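Local coordinates for sensor protein DivL (Caulobacter crescentus, PDB 4Q20), which is a histidine kinase-like sensor protein required for cell division and growth, phosphorylating the response regulator CtrA in the Caulobacter cell cycle, at residues G45-S48 against Y49-T53; I114-S117 against D118-N122. All coordinates share one frame; numbering follows the deposited sequence.

Interaction 1 of 2, residues G45-S48 against Y49-T53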
ATOM      1  N   GLY A  45      -9.572  -7.869  -0.784  1.00 70.88           N
ATOM      2  CA  GLY A  45     -10.072  -7.499   0.535  1.00 70.49           C
ATOM      3  C   GLY A  45      -9.050  -7.688   1.645  1.00 76.22           C
ATOM      4  O   GLY A  45      -8.950  -6.846   2.542  1.00 77.59           O
ATOM      5  N   ASN A  46      -8.252  -8.765   1.571  1.00 72.27           N
ATOM      6  CA  ASN A  46      -7.196  -9.064   2.544  1.00 72.17           C
ATOM      7  C   ASN A  46      -6.017  -8.118   2.384  1.00 74.02           C
ATOM      8  O   ASN A  46      -5.555  -7.550   3.374  1.00 74.07           O
ATOM      9  CB  ASN A  46      -6.737 -10.517   2.420  1.00 74.04           C
ATOM     10  CG  ASN A  46      -7.718 -11.524   2.955  1.00 92.27           C
ATOM     11  OD1 ASN A  46      -8.489 -11.238   3.870  1.00 96.96           O
ATOM     12  ND2 ASN A  46      -7.721 -12.729   2.400  1.00 80.53           N
ATOM     13  N   VAL A  47      -5.560  -7.911   1.140  1.00 69.91           N
ATOM     14  CA  VAL A  47      -4.457  -6.992   0.856  1.00 69.35           C
ATOM     15  C   VAL A  47      -4.896  -5.566   1.236  1.00 74.04           C
ATOM     16  O   VAL A  47      -4.148  -4.852   1.877  1.00 76.79           O
ATOM     17  CB  VAL A  47      -3.935  -7.093  -0.607  1.00 71.86           C
ATOM     18  CG1 VAL A  47      -2.885  -6.017  -0.897  1.00 70.50           C
ATOM     19  CG2 VAL A  47      -3.353  -8.485  -0.883  1.00 71.83           C
ATOM     20  N   SER A  48      -6.112  -5.200   0.909  1.00 69.33           N
ATOM     21  CA  SER A  48      -6.710  -3.901   1.213  1.00 69.31           C
ATOM     22  C   SER A  48      -6.714  -3.608   2.713  1.00 73.34           C
ATOM     23  O   SER A  48      -6.479  -2.470   3.105  1.00 72.00           O
ATOM     24  CB  SER A  48      -8.141  -3.848   0.679  1.00 73.04           C
ATOM     25  OG  SER A  48      -8.697  -2.569   0.902  1.00 84.97           O
ATOM     26  N   TYR A  49      -7.030  -4.615   3.541  1.00 71.48           N
ATOM     27  CA  TYR A  49      -7.054  -4.460   4.991  1.00 72.05           C
ATOM     28  C   TYR A  49      -5.635  -4.076   5.473  1.00 72.41           C
ATOM     29  O   TYR A  49      -5.461  -3.154   6.265  1.00 73.00           O
ATOM     30  CB  TYR A  49      -7.580  -5.749   5.667  1.00 75.10           C
ATOM     31  CG  TYR A  49      -7.614  -5.653   7.177  1.00 79.16           C
ATOM     32  CD1 TYR A  49      -8.695  -5.065   7.834  1.00 82.01           C
ATOM     33  CD2 TYR A  49      -6.537  -6.089   7.950  1.00 80.40           C
ATOM     34  CE1 TYR A  49      -8.704  -4.919   9.224  1.00 84.45           C
ATOM     35  CE2 TYR A  49      -6.527  -5.930   9.336  1.00 82.81           C
ATOM     36  CZ  TYR A  49      -7.617  -5.354   9.970  1.00 95.01           C
ATOM     37  OH  TYR A  49      -7.623  -5.237  11.343  1.00105.52           O
ATOM     38  N   GLU A  50      -4.640  -4.755   4.947  1.00 66.80           N
ATOM     39  CA  GLU A  50      -3.220  -4.523   5.232  1.00 65.11           C
ATOM     40  C   GLU A  50      -2.720  -3.170   4.709  1.00 68.48           C
ATOM     41  O   GLU A  50      -1.677  -2.717   5.134  1.00 68.23           O
ATOM     42  CB  GLU A  50      -2.385  -5.631   4.591  1.00 66.31           C
ATOM     43  CG  GLU A  50      -2.415  -6.982   5.280  1.00 78.62           C
ATOM     44  CD  GLU A  50      -1.270  -7.860   4.815  1.00111.26           C
ATOM     45  OE1 GLU A  50      -1.125  -8.052   3.585  1.00111.02           O
ATOM     46  OE2 GLU A  50      -0.454  -8.268   5.674  1.00118.45           O
ATOM     47  N   LEU A  51      -3.406  -2.539   3.760  1.00 67.39           N
ATOM     48  CA  LEU A  51      -2.964  -1.225   3.282  1.00 66.85           C
ATOM     49  C   LEU A  51      -3.573  -0.115   4.106  1.00 71.49           C
ATOM     50  O   LEU A  51      -2.882   0.837   4.457  1.00 71.28           O
ATOM     51  CB  LEU A  51      -3.309  -0.998   1.800  1.00 67.12           C
ATOM     52  CG  LEU A  51      -2.761  -1.994   0.757  1.00 72.83           C
ATOM     53  CD1 LEU A  51      -3.141  -1.548  -0.643  1.00 73.21           C
ATOM     54  CD2 LEU A  51      -1.247  -2.188   0.878  1.00 73.33           C
ATOM     55  N   ARG A  52      -4.869  -0.245   4.426  1.00 70.03           N
ATOM     56  CA  ARG A  52      -5.692   0.757   5.116  1.00 71.03           C
ATOM     57  C   ARG A  52      -5.493   0.816   6.648  1.00 74.85           C
ATOM     58  O   ARG A  52      -5.643   1.893   7.220  1.00 75.65           O
ATOM     59  CB  ARG A  52      -7.178   0.517   4.813  1.00 70.07           C
ATOM     60  CG  ARG A  52      -7.647   0.897   3.392  1.00 74.03           C
ATOM     61  CD  ARG A  52      -9.165   0.680   3.194  1.00 81.45           C
ATOM     62  NE  ARG A  52      -9.509  -0.753   3.253  1.00107.64           N
ATOM     63  CZ  ARG A  52      -9.959  -1.402   4.332  1.00118.32           C
ATOM     64  NH1 ARG A  52     -10.182  -0.747   5.467  1.00107.84           N
ATOM     65  NH2 ARG A  52     -10.201  -2.708   4.279  1.00 89.75           N
ATOM     66  N   THR A  53      -5.169  -0.299   7.304  1.00 70.20           N
ATOM     67  CA  THR A  53      -4.967  -0.296   8.765  1.00 71.12           C
ATOM     68  C   THR A  53      -3.668   0.502   9.156  1.00 74.05           C
ATOM     69  O   THR A  53      -3.801   1.457   9.911  1.00 75.36           O
ATOM     70  CB  THR A  53      -4.989  -1.729   9.318  1.00 80.71           C
ATOM     71  OG1 THR A  53      -6.186  -2.379   8.875  1.00 87.78           O
ATOM     72  CG2 THR A  53      -4.892  -1.764  10.827  1.00 74.92           C
TER

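Interaction 2 of 2, residues I114-S117 against D118-N122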
ATOM      1  N   ILE A 114      26.819 -18.525   5.291  1.00114.37           N
ATOM      2  CA  ILE A 114      26.177 -17.596   6.228  1.00110.91           C
ATOM      3  C   ILE A 114      26.626 -17.887   7.661  1.00116.07           C
ATOM      4  O   ILE A 114      26.425 -18.992   8.146  1.00116.12           O
ATOM      5  CB  ILE A 114      24.609 -17.673   6.118  1.00107.55           C
ATOM      6  CG1 ILE A 114      24.074 -17.680   4.665  1.00107.06           C
ATOM      7  CG2 ILE A 114      23.877 -16.666   7.022  1.00105.03           C
ATOM      8  CD1 ILE A 114      24.391 -16.458   3.807  1.00120.36           C
ATOM      9  N   ARG A 115      27.182 -16.891   8.352  1.00113.79           N
ATOM     10  CA  ARG A 115      27.541 -17.059   9.752  1.00113.45           C
ATOM     11  C   ARG A 115      26.276 -16.766  10.535  1.00109.87           C
ATOM     12  O   ARG A 115      25.732 -15.671  10.426  1.00109.16           O
ATOM     13  CB  ARG A 115      28.732 -16.158  10.149  1.00119.30           C
ATOM     14  CG  ARG A 115      29.332 -16.498  11.519  1.00130.24           C
ATOM     15  CD  ARG A 115      30.736 -15.947  11.706  1.00142.00           C
ATOM     16  NE  ARG A 115      31.744 -16.773  11.039  1.00152.50           N
ATOM     17  CZ  ARG A 115      32.437 -16.396   9.968  1.00172.01           C
ATOM     18  NH1 ARG A 115      32.251 -15.194   9.435  1.00160.54           N
ATOM     19  NH2 ARG A 115      33.332 -17.213   9.428  1.00160.66           N
ATOM     20  N   VAL A 116      25.760 -17.766  11.248  1.00101.40           N
ATOM     21  CA  VAL A 116      24.503 -17.667  12.001  1.00 97.24           C
ATOM     22  C   VAL A 116      24.552 -16.539  13.080  1.00104.73           C
ATOM     23  O   VAL A 116      23.554 -15.827  13.265  1.00101.96           O
ATOM     24  CB  VAL A 116      24.107 -19.039  12.617  1.00 98.88           C
ATOM     25  CG1 VAL A 116      22.808 -18.943  13.392  1.00 94.58           C
ATOM     26  CG2 VAL A 116      24.000 -20.116  11.547  1.00 97.56           C
ATOM     27  N   SER A 117      25.697 -16.382  13.763  1.00108.35           N
ATOM     28  CA  SER A 117      25.912 -15.372  14.807  1.00111.87           C
ATOM     29  C   SER A 117      25.594 -13.947  14.304  1.00117.99           C
ATOM     30  O   SER A 117      24.865 -13.206  14.977  1.00116.58           O
ATOM     31  CB  SER A 117      27.352 -15.434  15.316  1.00122.12           C
ATOM     32  OG  SER A 117      27.738 -16.763  15.629  1.00135.76           O
ATOM     33  N   ASP A 118      26.102 -13.590  13.104  1.00117.07           N
ATOM     34  CA  ASP A 118      25.884 -12.267  12.530  1.00119.00           C
ATOM     35  C   ASP A 118      24.435 -12.088  12.080  1.00115.96           C
ATOM     36  O   ASP A 118      23.864 -11.019  12.311  1.00115.80           O
ATOM     37  CB  ASP A 118      26.881 -11.938  11.392  1.00127.00           C
ATOM     38  CG  ASP A 118      26.896 -12.787  10.121  1.00146.73           C
ATOM     39  OD1 ASP A 118      25.800 -13.070   9.575  1.00143.03           O
ATOM     40  OD2 ASP A 118      28.008 -12.992   9.557  1.00161.67           O
ATOM     41  N   LEU A 119      23.840 -13.150  11.482  1.00106.19           N
ATOM     42  CA  LEU A 119      22.470 -13.199  10.984  1.00100.19           C
ATOM     43  C   LEU A 119      21.464 -12.861  12.115  1.00100.60           C
ATOM     44  O   LEU A 119      20.543 -12.060  11.906  1.00 99.14           O
ATOM     45  CB  LEU A 119      22.221 -14.606  10.406  1.00 97.72           C
ATOM     46  CG  LEU A 119      20.921 -14.863   9.616  1.00 97.57           C
ATOM     47  CD1 LEU A 119      21.044 -14.389   8.181  1.00 98.48           C
ATOM     48  CD2 LEU A 119      20.581 -16.330   9.619  1.00 95.88           C
ATOM     49  N   LEU A 120      21.694 -13.417  13.321  1.00 95.05           N
ATOM     50  CA  LEU A 120      20.880 -13.177  14.509  1.00 92.68           C
ATOM     51  C   LEU A 120      21.068 -11.759  15.061  1.00 99.10           C
ATOM     52  O   LEU A 120      20.078 -11.125  15.432  1.00 97.61           O
ATOM     53  CB  LEU A 120      21.218 -14.215  15.594  1.00 92.87           C
ATOM     54  CG  LEU A 120      20.255 -15.407  15.723  1.00 93.07           C
ATOM     55  CD1 LEU A 120      20.263 -16.299  14.480  1.00 89.90           C
ATOM     56  CD2 LEU A 120      20.602 -16.222  16.923  1.00 96.63           C
ATOM     57  N   LEU A 121      22.321 -11.254  15.114  1.00100.20           N
ATOM     58  CA  LEU A 121      22.616  -9.907  15.627  1.00104.20           C
ATOM     59  C   LEU A 121      22.095  -8.809  14.696  1.00108.74           C
ATOM     60  O   LEU A 121      21.719  -7.733  15.170  1.00109.67           O
ATOM     61  CB  LEU A 121      24.121  -9.714  15.867  1.00109.42           C
ATOM     62  CG  LEU A 121      24.685 -10.394  17.115  1.00115.72           C
ATOM     63  CD1 LEU A 121      26.181 -10.633  16.980  1.00119.70           C
ATOM     64  CD2 LEU A 121      24.354  -9.608  18.385  1.00119.84           C
ATOM     65  N   ASN A 122      22.060  -9.081  13.380  1.00104.88           N
ATOM     66  CA  ASN A 122      21.557  -8.126  12.390  1.00104.49           C
ATOM     67  C   ASN A 122      20.039  -8.008  12.513  1.00104.90           C
ATOM     68  O   ASN A 122      19.515  -6.899  12.411  1.00105.87           O
ATOM     69  CB  ASN A 122      21.989  -8.519  10.983  1.00101.45           C
ATOM     70  CG  ASN A 122      23.488  -8.480  10.791  1.00125.48           C
ATOM     71  OD1 ASN A 122      24.237  -8.012  11.647  1.00126.06           O
ATOM     72  ND2 ASN A 122      23.978  -9.048   9.704  1.00119.30           N
TER

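Interaction 1 of 2, residues G45-S48 against Y49-T53
Ser-48 and Arg-52, one turn apart on helix 26-66, meet through both backbone and side chain. Arg-52 N donates to Ser-48 O at 3.0 Å, while Arg-52 NE reaches Ser-48 OG at 3.1 Å in a bond that is nearly straight at 165°. The hydroxyl approaches the guanidinium at its edge, in plane. With chi1 at -177° the serine OG lies opposite its own N, on the side from which Arg-52 NE comes, and a bend at chi3 (-67°) folds the arginine chain back over the preceding turn, bringing Ser-48 O over one guanidinium face. That carbonyl also receives a weak bond from Leu-51 N. Tyr-49 N bonds Gly-45 O at 3.1 Å, well above the carbonyl plane, and has a second, weak link to Asn-46 O. Tyr-49 O is doubly satisfied: Thr-53 N at 3.1 Å and Thr-53 OG1 at 2.8 Å arrive from opposite faces of its plane. Thr-53 OG1 also lies over the centre of the Tyr-49 ring, 3.4 Å above its plane. Apolar packing is slighter, Val-47 CG1 standing 4.4 Å from Leu-51 CG. Both side chains are buried in the helical bundle: Leu-51 touches Leu-89 and Ile-93 of helix 73-103 as well as Val-47 of the second subunit, as expected in the dimeric HisKA domain. Tyr-49 is the autophosphorylation site, unmodified here. Beside it, Arg-52 NE and Thr-53 OG1 are each used within the helix, one donating to Ser-48 OG and the other to Tyr-49 O.

Interaction 2 of 2, residues I114-S117 against D118-N122
Arg-115 and Leu-119 meet across a change from strand to helix that falls between Arg-115, which keeps extended angles (phi/psi -85°/117°), and Val-116, which already has helical ones. Arg-115 holds the N-cap position, and its carbonyl takes the first, weak, bond of the helix, from Leu-119 N to Arg-115 O (3.3 Å). Regular helical bonds follow, Leu-120 N to Val-116 O at 3.0 Å and Leu-121 N to Ser-117 O at 3.2 Å. Asp-118 places its CG between backbone N and carbonyl carbon (chi1 62°), which swings the carboxylate back beside the N-cap residue, with OD2 3.3 Å from Arg-115 CB. Asp-118 OD1 stands 2.7 Å from Arg-115 O, two acceptors with no bond between them, so this detail is doubtful. Arg-115 NH1 and Asp-118 OD2 are 4.8 Å apart, too far for a salt bridge. An acidic group in the first turn would probably interact well with the helix dipole. On the buried side Ile-114 CG2 meets Leu-119 CD1 at 3.8 Å, the two chains crossing at a slant; Val-116 CG1 and Leu-120 CD1 are equally close, but these chains run side by side, pointing the same way. In the GHKL ATPase-like domain, Ile-114 pairs with Ile-149 of antiparallel strand 148-151, Leu-119 packs on Leu-156 and Leu-160 of helix 153-170, and Val-116 and Leu-120 rest on Ala-181 of strand 176-183.

From the N terminus, the chain first passes through interaction 1, midway along helix 26-66, then turns back along helix 73-103 and enters strand 112-115, where interaction 2 begins as the strand gives way to helix 116-133. Neither closes a long loop; each joins residues three to five apart, and they follow in series, neither nesting nor crossing. The centres of interaction 1 and interaction 2 lie about 33 Å apart, on opposite sides of the chain's centre. Between the nearest atoms of interaction 1 and interaction 2 the gap is about 21 Å. Interaction 1 belongs to the dimerising phosphoacceptor bundle, packed against the second subunit, whereas interaction 2 links sheet and helix layers within the ATPase-like domain.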